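Local structure of alpha-L-rhamnosidase (Streptomyces avermitilis, 3W5M) at residues G642-T654 / H916-A928. The protein hydrolyses terminal non-reducing alpha-L-rhamnose residues from alpha-L-rhamnosides, including citrus flavonoids and gum arabic. Residues are numbered along the deposited sequence; the frame is centred on the assembly and turned at random.
Sequences GDINVFAPTAAYT and HYAYGSVGEWMYA. With TRS (2-amino-2-hydroxymethyl-propane-1,3-diol), chain D.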
loop_
_atom_site.group_PDB
_atom_site.type_symbol
_atom_site.label_atom_id
_atom_site.label_comp_id
_atom_site.label_asym_id
_atom_site.label_seq_id
_atom_site.Cartn_x
_atom_site.Cartn_y
_atom_site.Cartn_z
ATOM N N GLY A 642 -3.141 -6.051 -12.126
ATOM C CA GLY A 642 -4.535 -6.142 -12.550
ATOM C C GLY A 642 -5.457 -5.201 -11.811
ATOM O O GLY A 642 -6.257 -4.467 -12.421
ATOM N N ASP A 643 -5.318 -5.170 -10.481
ATOM C CA ASP A 643 -6.196 -4.369 -9.673
ATOM C C ASP A 643 -6.031 -2.878 -9.936
ATOM O O ASP A 643 -7.002 -2.138 -9.957
ATOM C CB ASP A 643 -5.921 -4.687 -8.190
ATOM C CG ASP A 643 -6.150 -6.166 -7.870
ATOM O OD1 ASP A 643 -5.552 -7.026 -8.560
ATOM O OD2 ASP A 643 -6.953 -6.468 -6.952
ATOM N N ILE A 644 -4.793 -2.419 -10.058
ATOM C CA ILE A 644 -4.589 -0.993 -10.299
ATOM C C ILE A 644 -4.914 -0.610 -11.758
ATOM O O ILE A 644 -5.429 0.489 -12.017
ATOM C CB ILE A 644 -3.206 -0.472 -9.790
ATOM C CG1 ILE A 644 -3.169 1.068 -9.785
ATOM C CG2 ILE A 644 -2.053 -1.039 -10.615
ATOM C CD1 ILE A 644 -4.280 1.743 -8.978
ATOM N N ASN A 645 -4.678 -1.531 -12.688
ATOM C CA ASN A 645 -5.134 -1.372 -14.078
ATOM C C ASN A 645 -6.600 -0.984 -14.081
ATOM O O ASN A 645 -6.965 0.046 -14.624
ATOM C CB ASN A 645 -4.944 -2.666 -14.885
ATOM C CG ASN A 645 -5.754 -2.684 -16.177
ATOM O OD1 ASN A 645 -5.907 -1.649 -16.844
ATOM N ND2 ASN A 645 -6.292 -3.859 -16.531
ATOM N N VAL A 646 -7.450 -1.786 -13.451
ATOM C CA VAL A 646 -8.879 -1.494 -13.505
ATOM C C VAL A 646 -9.293 -0.235 -12.717
ATOM O O VAL A 646 -10.219 0.468 -13.115
ATOM C CB VAL A 646 -9.740 -2.744 -13.159
ATOM C CG1 VAL A 646 -9.226 -3.977 -13.907
ATOM C CG2 VAL A 646 -9.760 -3.029 -11.677
ATOM N N PHE A 647 -8.602 0.046 -11.611
ATOM C CA PHE A 647 -9.017 1.108 -10.696
ATOM C C PHE A 647 -8.391 2.489 -10.939
ATOM O O PHE A 647 -8.925 3.492 -10.444
ATOM C CB PHE A 647 -8.788 0.666 -9.240
ATOM C CG PHE A 647 -9.354 1.612 -8.212
ATOM C CD1 PHE A 647 -10.750 1.727 -8.051
ATOM C CD2 PHE A 647 -8.522 2.366 -7.383
ATOM C CE1 PHE A 647 -11.291 2.559 -7.083
ATOM C CE2 PHE A 647 -9.072 3.229 -6.430
ATOM C CZ PHE A 647 -10.453 3.320 -6.271
ATOM N N ALA A 648 -7.297 2.552 -11.703
ATOM C CA ALA A 648 -6.563 3.821 -11.852
ATOM C C ALA A 648 -7.398 5.042 -12.250
ATOM O O ALA A 648 -7.256 6.088 -11.647
ATOM C CB ALA A 648 -5.332 3.671 -12.735
ATOM N N PRO A 649 -8.284 4.924 -13.265
ATOM C CA PRO A 649 -9.056 6.110 -13.626
ATOM C C PRO A 649 -9.949 6.625 -12.494
ATOM O O PRO A 649 -10.080 7.818 -12.327
ATOM C CB PRO A 649 -9.882 5.626 -14.819
ATOM C CG PRO A 649 -9.020 4.562 -15.411
ATOM C CD PRO A 649 -8.526 3.819 -14.205
ATOM N N THR A 650 -10.537 5.722 -11.709
ATOM C CA THR A 650 -11.335 6.135 -10.565
ATOM C C THR A 650 -10.420 6.790 -9.495
ATOM O O THR A 650 -10.745 7.844 -8.961
ATOM C CB THR A 650 -12.097 4.926 -9.984
ATOM O OG1 THR A 650 -13.038 4.459 -10.954
ATOM C CG2 THR A 650 -12.873 5.309 -8.721
ATOM N N ALA A 651 -9.302 6.141 -9.193
ATOM C CA ALA A 651 -8.315 6.619 -8.206
ATOM C C ALA A 651 -7.871 8.038 -8.505
ATOM O O ALA A 651 -7.711 8.844 -7.588
ATOM C CB ALA A 651 -7.094 5.704 -8.197
ATOM N N ALA A 652 -7.683 8.343 -9.794
ATOM C CA ALA A 652 -7.251 9.686 -10.210
ATOM C C ALA A 652 -8.327 10.775 -10.119
ATOM O O ALA A 652 -8.007 11.968 -10.264
ATOM C CB ALA A 652 -6.649 9.653 -11.613
ATOM N N TYR A 653 -9.596 10.395 -9.907
ATOM C CA TYR A 653 -10.599 11.374 -9.511
ATOM C C TYR A 653 -10.499 11.657 -8.007
ATOM O O TYR A 653 -10.498 12.820 -7.572
ATOM C CB TYR A 653 -12.011 10.852 -9.805
ATOM C CG TYR A 653 -12.572 11.056 -11.210
ATOM C CD1 TYR A 653 -13.164 12.272 -11.586
ATOM C CD2 TYR A 653 -12.597 10.020 -12.117
ATOM C CE1 TYR A 653 -13.723 12.447 -12.864
ATOM C CE2 TYR A 653 -13.158 10.185 -13.394
ATOM C CZ TYR A 653 -13.724 11.399 -13.752
ATOM O OH TYR A 653 -14.295 11.548 -15.024
ATOM N N THR A 654 -10.425 10.600 -7.210
ATOM C CA THR A 654 -10.718 10.756 -5.787
ATOM C C THR A 654 -9.547 11.193 -4.905
ATOM O O THR A 654 -9.782 11.821 -3.890
ATOM C CB THR A 654 -11.392 9.521 -5.219
ATOM O OG1 THR A 654 -10.797 8.389 -5.836
ATOM C CG2 THR A 654 -12.899 9.534 -5.574
ATOM N N HIS A 916 -10.817 -4.791 -1.285
ATOM C CA HIS A 916 -10.135 -4.692 -2.585
ATOM C C HIS A 916 -10.786 -3.542 -3.342
ATOM O O HIS A 916 -12.015 -3.476 -3.400
ATOM C CB HIS A 916 -10.407 -5.936 -3.425
ATOM C CG HIS A 916 -9.391 -7.025 -3.284
ATOM N ND1 HIS A 916 -9.229 -7.742 -2.114
ATOM C CD2 HIS A 916 -8.548 -7.580 -4.188
ATOM C CE1 HIS A 916 -8.301 -8.665 -2.289
ATOM N NE2 HIS A 916 -7.871 -8.591 -3.537
ATOM N N TYR A 917 -10.009 -2.638 -3.945
ATOM C CA TYR A 917 -10.651 -1.519 -4.614
ATOM C C TYR A 917 -11.255 -1.823 -6.003
ATOM O O TYR A 917 -11.978 -0.983 -6.535
ATOM C CB TYR A 917 -9.752 -0.259 -4.701
ATOM C CG TYR A 917 -8.324 -0.462 -5.143
ATOM C CD1 TYR A 917 -7.999 -1.122 -6.340
ATOM C CD2 TYR A 917 -7.295 0.054 -4.387
ATOM C CE1 TYR A 917 -6.676 -1.292 -6.733
ATOM C CE2 TYR A 917 -5.978 -0.098 -4.767
ATOM C CZ TYR A 917 -5.669 -0.763 -5.936
ATOM O OH TYR A 917 -4.352 -0.901 -6.279
ATOM N N ALA A 918 -10.992 -3.008 -6.554
ATOM C CA ALA A 918 -11.314 -3.292 -7.976
ATOM C C ALA A 918 -12.754 -2.934 -8.374
ATOM O O ALA A 918 -12.976 -2.244 -9.389
ATOM C CB ALA A 918 -11.001 -4.743 -8.334
ATOM N N TYR A 919 -13.738 -3.392 -7.593
ATOM C CA TYR A 919 -15.141 -3.082 -7.912
ATOM C C TYR A 919 -15.568 -1.647 -7.599
ATOM O O TYR A 919 -16.664 -1.232 -7.972
ATOM C CB TYR A 919 -16.103 -4.121 -7.289
ATOM C CG TYR A 919 -15.908 -5.513 -7.879
ATOM C CD1 TYR A 919 -15.756 -5.690 -9.258
ATOM C CD2 TYR A 919 -15.882 -6.651 -7.067
ATOM C CE1 TYR A 919 -15.566 -6.947 -9.810
ATOM C CE2 TYR A 919 -15.697 -7.910 -7.611
ATOM C CZ TYR A 919 -15.544 -8.051 -8.985
ATOM O OH TYR A 919 -15.367 -9.298 -9.525
ATOM N N GLY A 920 -14.711 -0.895 -6.910
ATOM C CA GLY A 920 -14.881 0.556 -6.778
ATOM C C GLY A 920 -14.638 1.322 -8.079
ATOM O O GLY A 920 -14.818 2.540 -8.122
ATOM N N SER A 921 -14.261 0.606 -9.139
ATOM C CA SER A 921 -14.074 1.208 -10.483
ATOM C C SER A 921 -15.346 1.786 -11.101
ATOM O O SER A 921 -15.282 2.515 -12.097
ATOM C CB SER A 921 -13.393 0.237 -11.448
ATOM O OG SER A 921 -14.108 -0.992 -11.604
ATOM N N VAL A 922 -16.494 1.484 -10.495
ATOM C CA VAL A 922 -17.771 2.121 -10.832
ATOM C C VAL A 922 -17.751 3.626 -10.550
ATOM O O VAL A 922 -18.510 4.412 -11.153
ATOM C CB VAL A 922 -18.943 1.437 -10.063
ATOM C CG1 VAL A 922 -18.859 1.711 -8.563
ATOM C CG2 VAL A 922 -20.288 1.902 -10.590
ATOM N N GLY A 923 -16.851 4.040 -9.653
ATOM C CA GLY A 923 -16.704 5.432 -9.265
ATOM C C GLY A 923 -16.581 6.350 -10.463
ATOM O O GLY A 923 -17.241 7.364 -10.516
ATOM N N GLU A 924 -15.722 6.001 -11.411
ATOM C CA GLU A 924 -15.454 6.904 -12.537
ATOM C C GLU A 924 -16.705 7.151 -13.367
ATOM O O GLU A 924 -16.862 8.230 -13.894
ATOM C CB GLU A 924 -14.338 6.390 -13.441
ATOM C CG GLU A 924 -14.640 5.098 -14.176
ATOM C CD GLU A 924 -13.577 4.742 -15.194
ATOM O OE1 GLU A 924 -13.362 5.555 -16.129
ATOM O OE2 GLU A 924 -12.959 3.653 -15.069
ATOM N N TRP A 925 -17.583 6.152 -13.467
ATOM C CA TRP A 925 -18.859 6.343 -14.168
ATOM C C TRP A 925 -19.748 7.354 -13.444
ATOM O O TRP A 925 -20.348 8.229 -14.062
ATOM C CB TRP A 925 -19.583 5.014 -14.403
ATOM C CG TRP A 925 -20.860 5.206 -15.211
ATOM C CD1 TRP A 925 -20.995 5.100 -16.584
ATOM C CD2 TRP A 925 -22.162 5.567 -14.702
ATOM N NE1 TRP A 925 -22.314 5.364 -16.946
ATOM C CE2 TRP A 925 -23.041 5.656 -15.817
ATOM C CE3 TRP A 925 -22.677 5.808 -13.412
ATOM C CZ2 TRP A 925 -24.399 5.982 -15.679
ATOM C CZ3 TRP A 925 -24.030 6.134 -13.276
ATOM C CH2 TRP A 925 -24.874 6.214 -14.406
ATOM N N MET A 926 -19.808 7.271 -12.117
ATOM C CA MET A 926 -20.565 8.227 -11.368
ATOM C C MET A 926 -20.016 9.647 -11.532
ATOM O O MET A 926 -20.790 10.601 -11.640
ATOM C CB MET A 926 -20.585 7.847 -9.878
ATOM C CG MET A 926 -21.257 6.527 -9.565
ATOM S SD MET A 926 -21.936 6.494 -7.882
ATOM C CE MET A 926 -20.394 6.619 -6.968
ATOM N N TYR A 927 -18.691 9.797 -11.524
ATOM C CA TYR A 927 -18.107 11.127 -11.488
ATOM C C TYR A 927 -18.291 11.768 -12.855
ATOM O O TYR A 927 -18.627 12.944 -12.930
ATOM C CB TYR A 927 -16.619 11.089 -11.037
ATOM C CG TYR A 927 -16.423 10.325 -9.741
ATOM C CD1 TYR A 927 -17.404 10.342 -8.734
ATOM C CD2 TYR A 927 -15.287 9.558 -9.528
ATOM C CE1 TYR A 927 -17.237 9.624 -7.552
ATOM C CE2 TYR A 927 -15.127 8.820 -8.353
ATOM C CZ TYR A 927 -16.096 8.879 -7.363
ATOM O OH TYR A 927 -15.912 8.149 -6.196
ATOM N N ALA A 928 -18.156 10.955 -13.905
ATOM C CA ALA A 928 -18.287 11.423 -15.294
ATOM C C ALA A 928 -19.738 11.700 -15.701
ATOM O O ALA A 928 -19.992 12.634 -16.453
ATOM C CB ALA A 928 -17.626 10.448 -16.258
HETATM C C TRS D . -6.008 -10.994 -6.994
HETATM C C1 TRS D . -5.782 -9.824 -6.016
HETATM C C2 TRS D . -6.472 -10.471 -8.364
HETATM C C3 TRS D . -6.990 -12.017 -6.425
HETATM N N TRS D . -4.711 -11.680 -7.174
HETATM O O1 TRS D . -5.595 -10.301 -4.662
HETATM O O2 TRS D . -5.470 -9.593 -8.926
HETATM O O3 TRS D . -8.258 -11.417 -6.163
HETATM O O HOH W 1 -8.537 -4.568 -5.968
HETATM O O HOH W 2 -11.591 2.951 -12.829
#
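F647 and Y917 form an offset stack, planes 12° apart, where helix 642-654 of the (alpha/alpha)6-barrel of this glycoside hydrolase meets the 916-921 turn. The F647 ring fits a hollow in 916-928: CB of Y917 stands over the middle of one face, 3.7 Å from the ring centroid, while G920 O and S921 N border the edge. F647 has CG anti to its backbone N (chi1 -172°), which swings the ring across to Y917. Replacing it with alanine is likely to open a gap beneath Y917 and let that ring shift. At its hydroxyl end, Y917 OH rests against CB and CD1 of I644.

Beyond, helices 642-654 and 923-928 run in roughly the same direction, and CG2 of T650 fits the hollow over G923, 3.9 Å from G923 CA; a beta carbon there would clash with that methyl. T650 OG1 takes a weak hydrogen bond from E924 N and donates to a water bridging V646 O and E924 OE2. Y927 turns its ring edge to the face of Y653, centroids 5.3 Å apart, its hydroxyl bound to H613.

At the catalytic end, D643 and H916, both rhamnose-binding, grip Tris, probably from the crystallisation liquor, beside E895, the probable proton acceptor. D643 OD1 accepts from Tris O2 at 2.6 Å, and H916, its ND1 hydrogen-bonded to S913, donates through NE2 almost straight (175°) to Tris O1 at 3.1 Å.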